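Transcription antitermination protein NusB (Aquifex aeolicus, PDB 3R2C) binds RNA and probably acts in transcription antitermination, recognising the boxA sequence of ribosomal RNA operons and supporting transcription of rRNA genes. Local coordinates at residues S63-H68 against N83-G88; V51-R56 against I93-K98; L15-L20 against K30-E35; G6-A11 against G101-D106. All coordinates share one frame; numbering follows the deposited sequence.

Interaction 1 of 4, residues S63-H68 against N83-G88. With nucleotides of chain E.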
# COMPACT_ATOMS: atom_id res chain seq x y z
N SER A 63 -1.47 -4.22 16.19
CA SER A 63 -1.08 -4.13 17.60
C SER A 63 0.41 -4.44 17.79
O SER A 63 1.11 -3.77 18.56
CB SER A 63 -1.92 -5.11 18.42
OG SER A 63 -1.49 -5.15 19.76
N ILE A 64 0.89 -5.47 17.11
CA ILE A 64 2.31 -5.82 17.21
C ILE A 64 3.17 -4.66 16.72
O ILE A 64 4.17 -4.31 17.33
CB ILE A 64 2.61 -7.07 16.38
CG1 ILE A 64 2.04 -8.30 17.10
CG2 ILE A 64 4.12 -7.20 16.14
CD1 ILE A 64 1.91 -9.51 16.22
N ILE A 65 2.77 -4.06 15.61
CA ILE A 65 3.49 -2.91 15.08
C ILE A 65 3.46 -1.75 16.08
O ILE A 65 4.49 -1.15 16.37
CB ILE A 65 2.89 -2.49 13.71
CG1 ILE A 65 3.23 -3.55 12.64
CG2 ILE A 65 3.41 -1.11 13.29
CD1 ILE A 65 2.37 -3.40 11.37
N GLU A 66 2.28 -1.44 16.61
CA GLU A 66 2.13 -0.31 17.52
C GLU A 66 2.95 -0.47 18.80
O GLU A 66 3.47 0.51 19.33
CB GLU A 66 0.65 -0.08 17.87
CG GLU A 66 -0.07 0.76 16.83
CD GLU A 66 -1.48 1.14 17.25
OE1 GLU A 66 -2.01 0.53 18.21
OE2 GLU A 66 -2.07 2.05 16.62
N LYS A 67 3.08 -1.69 19.29
CA LYS A 67 3.91 -1.96 20.46
C LYS A 67 5.34 -1.44 20.28
O LYS A 67 6.03 -1.18 21.26
CB LYS A 67 3.93 -3.45 20.77
CG LYS A 67 4.65 -3.81 22.06
CD LYS A 67 4.25 -5.19 22.56
CE LYS A 67 4.75 -5.44 23.98
NZ LYS A 67 4.31 -6.77 24.50
N HIS A 68 5.79 -1.30 19.03
CA HIS A 68 7.15 -0.85 18.77
C HIS A 68 7.21 0.52 18.12
O HIS A 68 8.23 0.89 17.55
CB HIS A 68 7.89 -1.88 17.89
CG HIS A 68 8.01 -3.22 18.54
ND1 HIS A 68 9.07 -3.56 19.36
CD2 HIS A 68 7.17 -4.29 18.55
CE1 HIS A 68 8.89 -4.78 19.83
NE2 HIS A 68 7.75 -5.24 19.35
N ASN A 83 1.68 -0.45 5.25
CA ASN A 83 1.34 -1.69 4.57
C ASN A 83 2.53 -2.60 4.27
O ASN A 83 2.40 -3.83 4.25
CB ASN A 83 0.47 -1.37 3.36
CG ASN A 83 -0.87 -0.82 3.79
OD1 ASN A 83 -1.64 -1.55 4.37
ND2 ASN A 83 -1.11 0.47 3.59
N ALA A 84 3.71 -2.00 4.11
CA ALA A 84 4.92 -2.80 3.99
C ALA A 84 5.22 -3.49 5.33
O ALA A 84 5.65 -4.65 5.35
CB ALA A 84 6.11 -1.94 3.55
N LEU A 85 4.98 -2.79 6.44
CA LEU A 85 5.14 -3.37 7.77
C LEU A 85 4.11 -4.47 8.02
O LEU A 85 4.41 -5.48 8.61
CB LEU A 85 5.06 -2.30 8.87
CG LEU A 85 6.37 -1.50 9.06
CD1 LEU A 85 6.16 -0.24 9.91
CD2 LEU A 85 7.46 -2.39 9.66
N ARG A 86 2.88 -4.27 7.57
CA ARG A 86 1.86 -5.28 7.79
C ARG A 86 2.26 -6.56 7.07
O ARG A 86 2.11 -7.66 7.59
CB ARG A 86 0.50 -4.80 7.29
CG ARG A 86 -0.21 -3.84 8.25
CD ARG A 86 -1.26 -2.98 7.52
NE ARG A 86 -2.20 -2.37 8.45
CZ ARG A 86 -3.10 -1.45 8.14
NH1 ARG A 86 -3.19 -0.97 6.90
NH2 ARG A 86 -3.92 -1.00 9.07
N LEU A 87 2.77 -6.39 5.86
CA LEU A 87 3.16 -7.53 5.06
C LEU A 87 4.37 -8.24 5.69
O LEU A 87 4.41 -9.48 5.77
CB LEU A 87 3.49 -7.07 3.64
CG LEU A 87 3.97 -8.16 2.68
CD1 LEU A 87 2.92 -9.26 2.55
CD2 LEU A 87 4.30 -7.55 1.30
N GLY A 88 5.35 -7.46 6.15
CA GLY A 88 6.54 -8.02 6.78
C GLY A 88 6.15 -8.83 8.01
O GLY A 88 6.66 -9.92 8.24
P U E 7 17.29 2.75 13.82
OP1 U E 7 18.20 3.76 13.24
OP2 U E 7 17.56 2.21 15.17
O5' U E 7 15.79 3.27 13.73
C5' U E 7 15.32 3.96 12.58
C4' U E 7 13.94 4.52 12.80
O4' U E 7 13.06 3.47 13.29
C3' U E 7 13.85 5.66 13.81
O3' U E 7 12.83 6.58 13.40
C2' U E 7 13.40 4.96 15.07
O2' U E 7 12.74 5.80 16.00
C1' U E 7 12.46 3.91 14.50
N1 U E 7 12.26 2.74 15.37
C2 U E 7 11.03 2.68 16.00
O2 U E 7 10.14 3.51 15.84
N3 U E 7 10.86 1.60 16.82
C4 U E 7 11.77 0.60 17.08
O4 U E 7 11.44 -0.29 17.85
C5 U E 7 13.03 0.74 16.41
C6 U E 7 13.23 1.79 15.60
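I65 reaches L85 with CG1 beside its own backbone N (chi1 -70°) and an extended second torsion (chi2 165°), which together push CD1 out as the tip of the side chain. That methyl lands on the backbone-near part of the facing helix, 3.8 Å from L85 CB and 3.9 Å from the backbone N of R86. The second side-chain methylene of R86, CG, also takes part, 4.1 Å from I65 CD1, so one methyl fits against two successive residues of helix 79-94. Isoleucine suits the place because its longer branch ends in a slim methyl that reaches the facing backbone, at a buried junction where no hydrogen bond passes between residues 63-68 and 83-88.

Beyond this aliphatic stem, R86 is strongly polar. Its NH1 donates to N83 OD1 at 3.0 Å with a fairly straight bond; the oxygen lies in the guanidinium plane, whereas NH1 stands above the plane of the amide. NH2 forms a salt bridge with D62, the polar tie between helices 58-66 and 79-94, while N83 ND2 is bonded to Y79 O and D19. These partners supply a buried charge and a buried amide with polar company.

At the end of the other segment, H68 O accepts a hydrogen bond from N3 of U7 of chain E at 2.8 Å, a backbone contact to the base of the RNA.

Around the pair, I65 also packs on I130 of helix 117-137 and on I74 of the following loop. Across helix 79-94, L87 meets helix 3-21 through A11, F12 and L15, while A84 leans on I107 and V111 of helix 100-114.

Interaction 2 of 4, residues V51-R56 against I93-K98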
# COMPACT_ATOMS: atom_id res chain seq x y z
N VAL A 51 -1.66 -12.19 1.30
CA VAL A 51 -2.80 -11.29 1.46
C VAL A 51 -3.80 -11.88 2.44
O VAL A 51 -4.27 -11.20 3.36
CB VAL A 51 -3.50 -10.97 0.12
CG1 VAL A 51 -4.84 -10.25 0.37
CG2 VAL A 51 -2.60 -10.10 -0.76
N ASP A 52 -4.11 -13.16 2.28
CA ASP A 52 -5.10 -13.79 3.16
C ASP A 52 -4.65 -13.75 4.62
O ASP A 52 -5.46 -13.57 5.54
CB ASP A 52 -5.37 -15.24 2.75
CG ASP A 52 -6.15 -15.35 1.45
OD1 ASP A 52 -6.71 -14.32 0.99
OD2 ASP A 52 -6.22 -16.47 0.88
N THR A 53 -3.35 -13.91 4.82
CA THR A 53 -2.78 -13.97 6.16
C THR A 53 -2.82 -12.60 6.83
O THR A 53 -3.25 -12.48 7.99
CB THR A 53 -1.30 -14.45 6.13
OG1 THR A 53 -1.24 -15.78 5.63
CG2 THR A 53 -0.69 -14.41 7.52
N ALA A 54 -2.37 -11.57 6.11
CA ALA A 54 -2.39 -10.21 6.63
C ALA A 54 -3.81 -9.75 6.95
O ALA A 54 -4.05 -9.11 7.97
CB ALA A 54 -1.75 -9.23 5.63
N VAL A 55 -4.75 -10.06 6.07
CA VAL A 55 -6.12 -9.61 6.26
C VAL A 55 -6.77 -10.30 7.47
O VAL A 55 -7.39 -9.66 8.32
CB VAL A 55 -6.98 -9.89 5.02
CG1 VAL A 55 -8.49 -9.79 5.37
CG2 VAL A 55 -6.62 -8.94 3.88
N ARG A 56 -6.60 -11.61 7.55
CA ARG A 56 -7.20 -12.38 8.62
C ARG A 56 -6.60 -12.08 10.01
O ARG A 56 -7.24 -12.30 11.03
CB ARG A 56 -7.10 -13.88 8.31
CG ARG A 56 -7.29 -14.79 9.52
CD ARG A 56 -7.17 -16.26 9.16
NE ARG A 56 -5.88 -16.81 9.56
CZ ARG A 56 -4.92 -17.20 8.72
NH1 ARG A 56 -5.11 -17.12 7.40
NH2 ARG A 56 -3.78 -17.68 9.20
N ILE A 93 6.14 -13.53 10.99
CA ILE A 93 5.57 -14.02 12.23
C ILE A 93 4.44 -15.00 12.00
O ILE A 93 4.48 -16.11 12.51
CB ILE A 93 5.08 -12.87 13.11
CG1 ILE A 93 6.29 -12.04 13.54
CG2 ILE A 93 4.32 -13.40 14.33
CD1 ILE A 93 6.03 -11.11 14.69
N PHE A 94 3.46 -14.61 11.21
CA PHE A 94 2.27 -15.44 11.08
C PHE A 94 2.51 -16.60 10.11
O PHE A 94 1.88 -17.64 10.24
CB PHE A 94 1.06 -14.57 10.72
CG PHE A 94 0.59 -13.72 11.87
CD1 PHE A 94 1.13 -12.47 12.09
CD2 PHE A 94 -0.35 -14.22 12.78
CE1 PHE A 94 0.72 -11.70 13.17
CE2 PHE A 94 -0.77 -13.46 13.86
CZ PHE A 94 -0.24 -12.20 14.06
N LEU A 95 3.44 -16.44 9.18
CA LEU A 95 3.81 -17.57 8.32
C LEU A 95 5.16 -18.17 8.75
O LEU A 95 5.65 -19.10 8.11
CB LEU A 95 3.83 -17.15 6.85
CG LEU A 95 2.48 -16.76 6.25
CD1 LEU A 95 2.65 -16.28 4.82
CD2 LEU A 95 1.48 -17.93 6.31
N LYS A 96 5.74 -17.63 9.82
CA LYS A 96 6.98 -18.17 10.40
C LYS A 96 8.04 -18.40 9.33
O LYS A 96 8.52 -19.52 9.15
CB LYS A 96 6.70 -19.48 11.15
CG LYS A 96 5.61 -19.39 12.22
CD LYS A 96 5.47 -20.71 13.00
CE LYS A 96 4.24 -20.69 13.91
NZ LYS A 96 4.26 -21.77 14.95
N SER A 97 8.40 -17.34 8.61
CA SER A 97 9.32 -17.46 7.48
C SER A 97 10.62 -18.12 7.89
O SER A 97 11.20 -17.79 8.93
CB SER A 97 9.64 -16.09 6.89
OG SER A 97 10.74 -16.19 5.99
N LYS A 98 11.10 -19.03 7.05
CA LYS A 98 12.40 -19.65 7.30
C LYS A 98 13.53 -18.92 6.57
O LYS A 98 14.69 -19.29 6.70
CB LYS A 98 12.37 -21.13 6.90
CG LYS A 98 11.43 -21.97 7.77
CD LYS A 98 11.73 -21.76 9.26
CE LYS A 98 10.73 -22.46 10.16
NZ LYS A 98 11.06 -23.89 10.39
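T53 OG1, hydrogen-bonded to K49 O one turn earlier in its own helix, has its flank against the isobutyl group of L95: L95 CD2 approaches to 3.5 Å and L95 CG to 3.9 Å. The intrahelical bond satisfies the hydroxyl, so threonine can present it to a hydrocarbon. The other branch of T53 does the apolar work. With OG1 beside the backbone N (chi1 -63°), CG2 points toward the facing segment and meets F94 CB at 3.7 Å.

In this all-helical NusB fold, the contact sets the last turns of helix 41-56 against the C-terminal end of helix 79-94. There the chain leaves the helix: K96 has a positive phi, and its N makes a weak bond to I93 O at 3.3 Å.

F94 offers T53 just its methylene, since its ring leads away to stack with H57 and to touch E60, I61 and I64 of helix 58-66. A large aromatic thus serves two neighbours, the stem packing on one helix and the ring on the next. T53 further touches A90 of helix 79-94, and so does A54, whose small side chain lies on the face of helix 41-56 turned away from L95.

Interaction 3 of 4, residues L15-L20 against K30-E35. With ACT (acetate ion), chain K.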
# COMPACT_ATOMS: atom_id res chain seq x y z
N LEU A 15 -2.65 -4.76 -0.20
CA LEU A 15 -2.82 -4.17 1.12
C LEU A 15 -2.88 -2.64 1.03
O LEU A 15 -3.66 -2.01 1.71
CB LEU A 15 -1.67 -4.60 2.06
CG LEU A 15 -1.63 -6.10 2.37
CD1 LEU A 15 -0.45 -6.46 3.30
CD2 LEU A 15 -2.95 -6.56 3.00
N TYR A 16 -2.03 -2.07 0.18
CA TYR A 16 -1.99 -0.63 -0.04
C TYR A 16 -3.35 -0.14 -0.56
O TYR A 16 -3.94 0.80 -0.01
CB TYR A 16 -0.84 -0.29 -0.99
CG TYR A 16 -0.78 1.13 -1.54
CD1 TYR A 16 -0.19 2.16 -0.81
CD2 TYR A 16 -1.26 1.42 -2.80
CE1 TYR A 16 -0.12 3.45 -1.32
CE2 TYR A 16 -1.19 2.70 -3.32
CZ TYR A 16 -0.62 3.71 -2.58
OH TYR A 16 -0.57 4.99 -3.10
N ARG A 17 -3.89 -0.82 -1.57
CA ARG A 17 -5.21 -0.46 -2.10
C ARG A 17 -6.33 -0.65 -1.10
O ARG A 17 -7.29 0.13 -1.05
CB ARG A 17 -5.53 -1.29 -3.34
CG ARG A 17 -5.07 -0.62 -4.59
CD ARG A 17 -5.16 -1.55 -5.78
NE ARG A 17 -4.14 -1.20 -6.75
CZ ARG A 17 -4.17 -1.56 -8.03
NH1 ARG A 17 -5.19 -2.26 -8.50
NH2 ARG A 17 -3.19 -1.18 -8.83
N TRP A 18 -6.23 -1.71 -0.32
CA TRP A 18 -7.25 -2.04 0.68
C TRP A 18 -7.29 -0.91 1.72
O TRP A 18 -8.36 -0.43 2.11
CB TRP A 18 -6.87 -3.36 1.34
CG TRP A 18 -7.83 -3.88 2.36
CD1 TRP A 18 -9.19 -3.89 2.30
CD2 TRP A 18 -7.48 -4.49 3.60
NE1 TRP A 18 -9.71 -4.47 3.42
CE2 TRP A 18 -8.67 -4.86 4.24
CE3 TRP A 18 -6.27 -4.78 4.23
CZ2 TRP A 18 -8.70 -5.48 5.48
CZ3 TRP A 18 -6.29 -5.39 5.46
CH2 TRP A 18 -7.49 -5.74 6.07
N ASP A 19 -6.11 -0.45 2.12
CA ASP A 19 -5.99 0.59 3.13
C ASP A 19 -6.65 1.87 2.60
O ASP A 19 -7.36 2.57 3.31
CB ASP A 19 -4.51 0.84 3.45
CG ASP A 19 -4.30 1.42 4.85
OD1 ASP A 19 -5.27 1.55 5.60
OD2 ASP A 19 -3.16 1.76 5.18
N LEU A 20 -6.43 2.14 1.31
CA LEU A 20 -6.93 3.36 0.69
C LEU A 20 -8.41 3.33 0.33
O LEU A 20 -9.08 4.36 0.38
CB LEU A 20 -6.13 3.66 -0.57
CG LEU A 20 -4.75 4.23 -0.26
CD1 LEU A 20 -3.85 4.12 -1.47
CD2 LEU A 20 -4.89 5.65 0.21
N LYS A 30 -7.96 -9.62 -7.24
CA LYS A 30 -8.28 -9.89 -8.63
C LYS A 30 -7.84 -8.71 -9.51
O LYS A 30 -7.27 -8.93 -10.58
CB LYS A 30 -9.78 -10.20 -8.76
CG LYS A 30 -10.31 -10.37 -10.18
CD LYS A 30 -11.85 -10.29 -10.22
CE LYS A 30 -12.53 -11.60 -9.81
NZ LYS A 30 -14.02 -11.48 -9.73
N GLU A 31 -8.07 -7.47 -9.07
CA GLU A 31 -7.65 -6.31 -9.85
C GLU A 31 -6.13 -6.28 -10.07
O GLU A 31 -5.65 -6.04 -11.18
CB GLU A 31 -8.04 -5.00 -9.15
CG GLU A 31 -9.49 -4.61 -9.29
CD GLU A 31 -9.79 -3.28 -8.60
OE1 GLU A 31 -8.84 -2.57 -8.19
OE2 GLU A 31 -10.98 -2.94 -8.46
N VAL A 32 -5.37 -6.52 -9.01
CA VAL A 32 -3.91 -6.44 -9.12
C VAL A 32 -3.36 -7.56 -10.01
O VAL A 32 -2.45 -7.33 -10.81
CB VAL A 32 -3.23 -6.45 -7.74
CG1 VAL A 32 -1.71 -6.54 -7.89
CG2 VAL A 32 -3.61 -5.19 -6.96
N VAL A 33 -3.90 -8.76 -9.86
CA VAL A 33 -3.47 -9.91 -10.66
C VAL A 33 -3.68 -9.62 -12.15
O VAL A 33 -2.80 -9.89 -12.98
CB VAL A 33 -4.23 -11.20 -10.23
CG1 VAL A 33 -4.16 -12.27 -11.32
CG2 VAL A 33 -3.69 -11.73 -8.90
N GLU A 34 -4.82 -9.04 -12.49
CA GLU A 34 -5.08 -8.71 -13.89
C GLU A 34 -4.17 -7.60 -14.41
O GLU A 34 -3.70 -7.67 -15.53
CB GLU A 34 -6.55 -8.32 -14.08
CG GLU A 34 -7.51 -9.45 -13.71
CD GLU A 34 -8.95 -9.14 -14.07
OE1 GLU A 34 -9.21 -8.04 -14.61
OE2 GLU A 34 -9.82 -10.00 -13.81
N GLU A 35 -3.90 -6.59 -13.59
CA GLU A 35 -3.04 -5.49 -14.02
C GLU A 35 -1.59 -5.91 -14.21
O GLU A 35 -0.92 -5.42 -15.12
CB GLU A 35 -3.09 -4.34 -13.01
CG GLU A 35 -4.40 -3.58 -13.03
CD GLU A 35 -4.63 -2.83 -11.74
OE1 GLU A 35 -3.69 -2.75 -10.93
OE2 GLU A 35 -5.76 -2.32 -11.53
C ACT K . -13.87 -12.01 -5.87
O ACT K . -14.80 -11.58 -5.16
OXT ACT K . -13.83 -11.59 -7.05
CH3 ACT K . -12.84 -12.98 -5.35
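R17 grips the carboxylate of E35 end-on with both terminal nitrogens. NH2 donates to E35 OE1 at 2.7 Å, using the syn lone pair of that oxygen, while NH1 reaches OE1 at 2.9 Å and OE2 at 3.1 Å. OE1 therefore accepts from both nitrogens. The side chains come from opposite directions, but guanidinium and carboxylate planes are turned 49° apart, so this is a twisted version of the flat two-pronged pair.

E31, one turn before E35, adds a second negative charge. Its OE1 stands 3.7 Å from R17 NH1, a long ion pair; the stronger partner of that oxygen is R21. V32, which follows E31 in the chain, supplies apolar cover: its CG2 sits 3.6 Å above one face of the R17 guanidinium, toward the rim. The branch comes over the face while E35 takes the edge, a division that suits arginine, whose flat group bonds in its plane and packs above it. On the outer side of the same helix, K30 NZ donates to an acetate oxygen, OXT, at 2.7 Å; the ion probably came from the crystallisation liquor.

The short helical segments run at 135° to one another, their axes 11.3 Å apart. E35 OE2 also forms a salt bridge with a basic side chain of another protein chain, and R17 NE a weak bond to that chain's backbone. An R17-E31-E35 salt-bridge network between two consecutive helices thus borders a protein interface, consistent with the surface by which NusB proteins bind their ribosomal-protein partner, NusE.

Interaction 4 of 4, residues G6-A11 against G101-D106. With nucleotides of chain E.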
# COMPACT_ATOMS: atom_id res chain seq x y z
N GLY A 6 8.32 -11.11 -6.39
CA GLY A 6 7.17 -10.62 -7.13
C GLY A 6 5.87 -10.81 -6.36
O GLY A 6 4.99 -9.95 -6.41
N ALA A 7 5.75 -11.92 -5.65
CA ALA A 7 4.52 -12.19 -4.89
C ALA A 7 4.34 -11.18 -3.75
O ALA A 7 3.22 -10.76 -3.45
CB ALA A 7 4.54 -13.60 -4.33
N ARG A 8 5.44 -10.79 -3.13
CA ARG A 8 5.42 -9.75 -2.09
C ARG A 8 5.01 -8.39 -2.66
O ARG A 8 4.28 -7.64 -2.02
CB ARG A 8 6.78 -9.67 -1.40
CG ARG A 8 7.04 -10.88 -0.53
CD ARG A 8 8.50 -10.99 -0.06
NE ARG A 8 8.72 -12.28 0.59
CZ ARG A 8 9.71 -13.11 0.30
NH1 ARG A 8 10.63 -12.79 -0.62
NH2 ARG A 8 9.81 -14.27 0.94
N ASP A 9 5.47 -8.07 -3.87
CA ASP A 9 5.01 -6.85 -4.52
C ASP A 9 3.49 -6.88 -4.77
O ASP A 9 2.78 -5.91 -4.49
CB ASP A 9 5.76 -6.61 -5.84
CG ASP A 9 5.20 -5.41 -6.61
OD1 ASP A 9 5.52 -4.26 -6.24
OD2 ASP A 9 4.43 -5.61 -7.58
N THR A 10 2.99 -8.00 -5.28
CA THR A 10 1.54 -8.14 -5.48
C THR A 10 0.78 -7.94 -4.18
O THR A 10 -0.20 -7.19 -4.13
CB THR A 10 1.21 -9.53 -6.06
OG1 THR A 10 1.83 -9.65 -7.35
CG2 THR A 10 -0.30 -9.72 -6.19
N ALA A 11 1.22 -8.63 -3.13
CA ALA A 11 0.54 -8.59 -1.85
C ALA A 11 0.58 -7.17 -1.26
O ALA A 11 -0.42 -6.68 -0.73
CB ALA A 11 1.17 -9.58 -0.88
N GLY A 101 15.81 -13.02 6.29
CA GLY A 101 16.63 -11.98 5.68
C GLY A 101 16.11 -11.60 4.32
O GLY A 101 16.19 -10.45 3.92
N ARG A 102 15.57 -12.57 3.58
CA ARG A 102 15.05 -12.27 2.25
C ARG A 102 13.75 -11.50 2.34
O ARG A 102 13.45 -10.67 1.50
CB ARG A 102 14.83 -13.54 1.45
CG ARG A 102 16.11 -14.09 0.87
CD ARG A 102 15.90 -15.47 0.31
NE ARG A 102 17.14 -16.01 -0.24
CZ ARG A 102 17.34 -17.29 -0.49
NH1 ARG A 102 16.39 -18.18 -0.22
NH2 ARG A 102 18.49 -17.70 -0.99
N VAL A 103 12.96 -11.79 3.38
CA VAL A 103 11.75 -11.02 3.60
C VAL A 103 12.10 -9.55 3.82
O VAL A 103 11.51 -8.67 3.21
CB VAL A 103 10.94 -11.56 4.80
CG1 VAL A 103 9.75 -10.66 5.09
CG2 VAL A 103 10.49 -12.99 4.52
N PHE A 104 13.07 -9.30 4.70
CA PHE A 104 13.50 -7.94 5.00
C PHE A 104 13.96 -7.24 3.74
O PHE A 104 13.60 -6.09 3.49
CB PHE A 104 14.67 -7.93 6.00
CG PHE A 104 14.25 -7.87 7.46
CD1 PHE A 104 14.07 -9.04 8.20
CD2 PHE A 104 14.09 -6.65 8.11
CE1 PHE A 104 13.70 -8.99 9.54
CE2 PHE A 104 13.72 -6.60 9.46
CZ PHE A 104 13.53 -7.76 10.17
N ILE A 105 14.79 -7.92 2.95
CA ILE A 105 15.34 -7.30 1.77
C ILE A 105 14.23 -6.86 0.81
O ILE A 105 14.23 -5.73 0.35
CB ILE A 105 16.33 -8.24 1.05
CG1 ILE A 105 17.67 -8.23 1.78
CG2 ILE A 105 16.52 -7.82 -0.41
CD1 ILE A 105 18.54 -9.42 1.45
N ASP A 106 13.28 -7.75 0.53
CA ASP A 106 12.19 -7.41 -0.39
C ASP A 106 11.24 -6.34 0.17
O ASP A 106 10.75 -5.49 -0.58
CB ASP A 106 11.43 -8.67 -0.81
CG ASP A 106 12.24 -9.54 -1.76
OD1 ASP A 106 13.20 -9.02 -2.38
OD2 ASP A 106 11.92 -10.74 -1.91
O5' G E 1 18.28 -17.42 -6.63
C5' G E 1 18.57 -16.30 -7.46
C4' G E 1 18.93 -15.08 -6.64
O4' G E 1 17.75 -14.63 -5.91
C3' G E 1 20.00 -15.30 -5.58
O3' G E 1 20.64 -14.05 -5.34
C2' G E 1 19.15 -15.70 -4.37
O2' G E 1 19.79 -15.58 -3.12
C1' G E 1 18.00 -14.70 -4.52
N9 G E 1 16.75 -15.08 -3.86
C8 G E 1 16.16 -16.30 -3.59
N7 G E 1 14.99 -16.15 -2.99
C5 G E 1 14.82 -14.78 -2.88
C6 G E 1 13.77 -13.98 -2.33
O6 G E 1 12.74 -14.36 -1.79
N1 G E 1 14.02 -12.61 -2.43
C2 G E 1 15.15 -12.08 -3.00
N2 G E 1 15.26 -10.75 -3.03
N3 G E 1 16.12 -12.80 -3.50
C4 G E 1 15.90 -14.12 -3.41
P C E 3 22.08 -13.27 0.19
OP1 C E 3 23.25 -14.17 0.29
OP2 C E 3 20.95 -13.66 -0.69
O5' C E 3 21.53 -12.93 1.64
C5' C E 3 20.51 -11.97 1.81
C4' C E 3 19.76 -12.19 3.09
O4' C E 3 18.92 -13.37 2.95
C3' C E 3 20.63 -12.42 4.32
O3' C E 3 19.98 -11.86 5.45
C2' C E 3 20.62 -13.94 4.44
O2' C E 3 20.90 -14.43 5.73
C1' C E 3 19.20 -14.26 4.01
N1 C E 3 19.00 -15.64 3.53
C2 C E 3 17.95 -16.38 4.09
O2 C E 3 17.22 -15.85 4.95
N3 C E 3 17.75 -17.66 3.67
C4 C E 3 18.55 -18.19 2.75
N4 C E 3 18.30 -19.45 2.38
C5 C E 3 19.62 -17.46 2.16
C6 C E 3 19.81 -16.20 2.58
P U E 4 20.76 -10.92 6.46
OP1 U E 4 22.02 -10.49 5.81
OP2 U E 4 20.83 -11.64 7.75
O5' U E 4 19.79 -9.68 6.61
C5' U E 4 19.29 -9.01 5.47
C4' U E 4 18.74 -7.69 5.85
O4' U E 4 17.59 -7.88 6.70
C3' U E 4 19.67 -6.82 6.68
O3' U E 4 20.61 -6.13 5.88
C2' U E 4 18.69 -5.92 7.44
O2' U E 4 18.25 -4.86 6.61
C1' U E 4 17.52 -6.86 7.67
N1 U E 4 17.52 -7.50 9.01
C2 U E 4 17.24 -6.71 10.11
O2 U E 4 17.09 -5.50 10.06
N3 U E 4 17.20 -7.39 11.30
C4 U E 4 17.35 -8.74 11.50
O4 U E 4 17.27 -9.19 12.64
C5 U E 4 17.59 -9.50 10.31
C6 U E 4 17.65 -8.86 9.13
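A single charged hydrogen bond joins R8 to D106, and others run from both to the RNA. R8 NH1 donates to D106 OD2 at 2.7 Å, on the anti lone pair, and the same nitrogen donates to O6 of G1 of chain E at 2.9 Å. D106 turns its carboxylate to that base as well: OD2 accepts from G1 N1 at 2.9 Å, and OD1 from G1 N2 at 2.8 Å in a nearly straight bond (167°). An extended R8 chain, crossing D106 at about a right angle, delivers NH1 between the two acceptors. Second-shell charges fix the pair: E91 holds R8 NE, E99 holds R8 NH2, and K5 holds D106 OD1.

Flat groups provide the second kind of contact. The R102 guanidinium lies between two bases, with C8 of G1 3.4 Å above the centre of one face and C5 of C3, both of chain E, over the other; E99 binds its NH1. F104 sets its ring face against the base of U4 of chain E, whose N1 is 3.6 Å above the ring centre.

Close packing completes the site. V103 CG2 lies 3.9 Å from R8 NH2, with V103 CA over a guanidinium face. G101, lacking a side chain, allows O3' of C3 of chain E within 3.4 Å of its CA.

Chemically, two acceptors for N1 and N2 and a donor for O6 match the Watson-Crick edge of guanine. D106 is probably ionised, its charge balanced by R8 and K5, so the salt bridge would hold a base-reading carboxylate in position.

From the N terminus, helix 3-21 enters first at residues 6-11 of interaction 4, whose partner arrives only at 101-106, making this the widest loop. Interaction 3 soon closes a short one, tying helix 3-21 to helix 25-36. Interaction 2 then opens on helix 41-56 and ends where helix 79-94 does; interaction 1, from helix 58-66 to helix 79-94, lies wholly within its span. Interactions 3 and 2 follow in series, all three fall within interaction 4, and none cross. Direct contacts join them: I64 meets F94 between interactions 1 and 2, N83 bonds to D19 between 1 and 3, with a weaker ion pair from R86, and V32 touches T10 between 3 and 4.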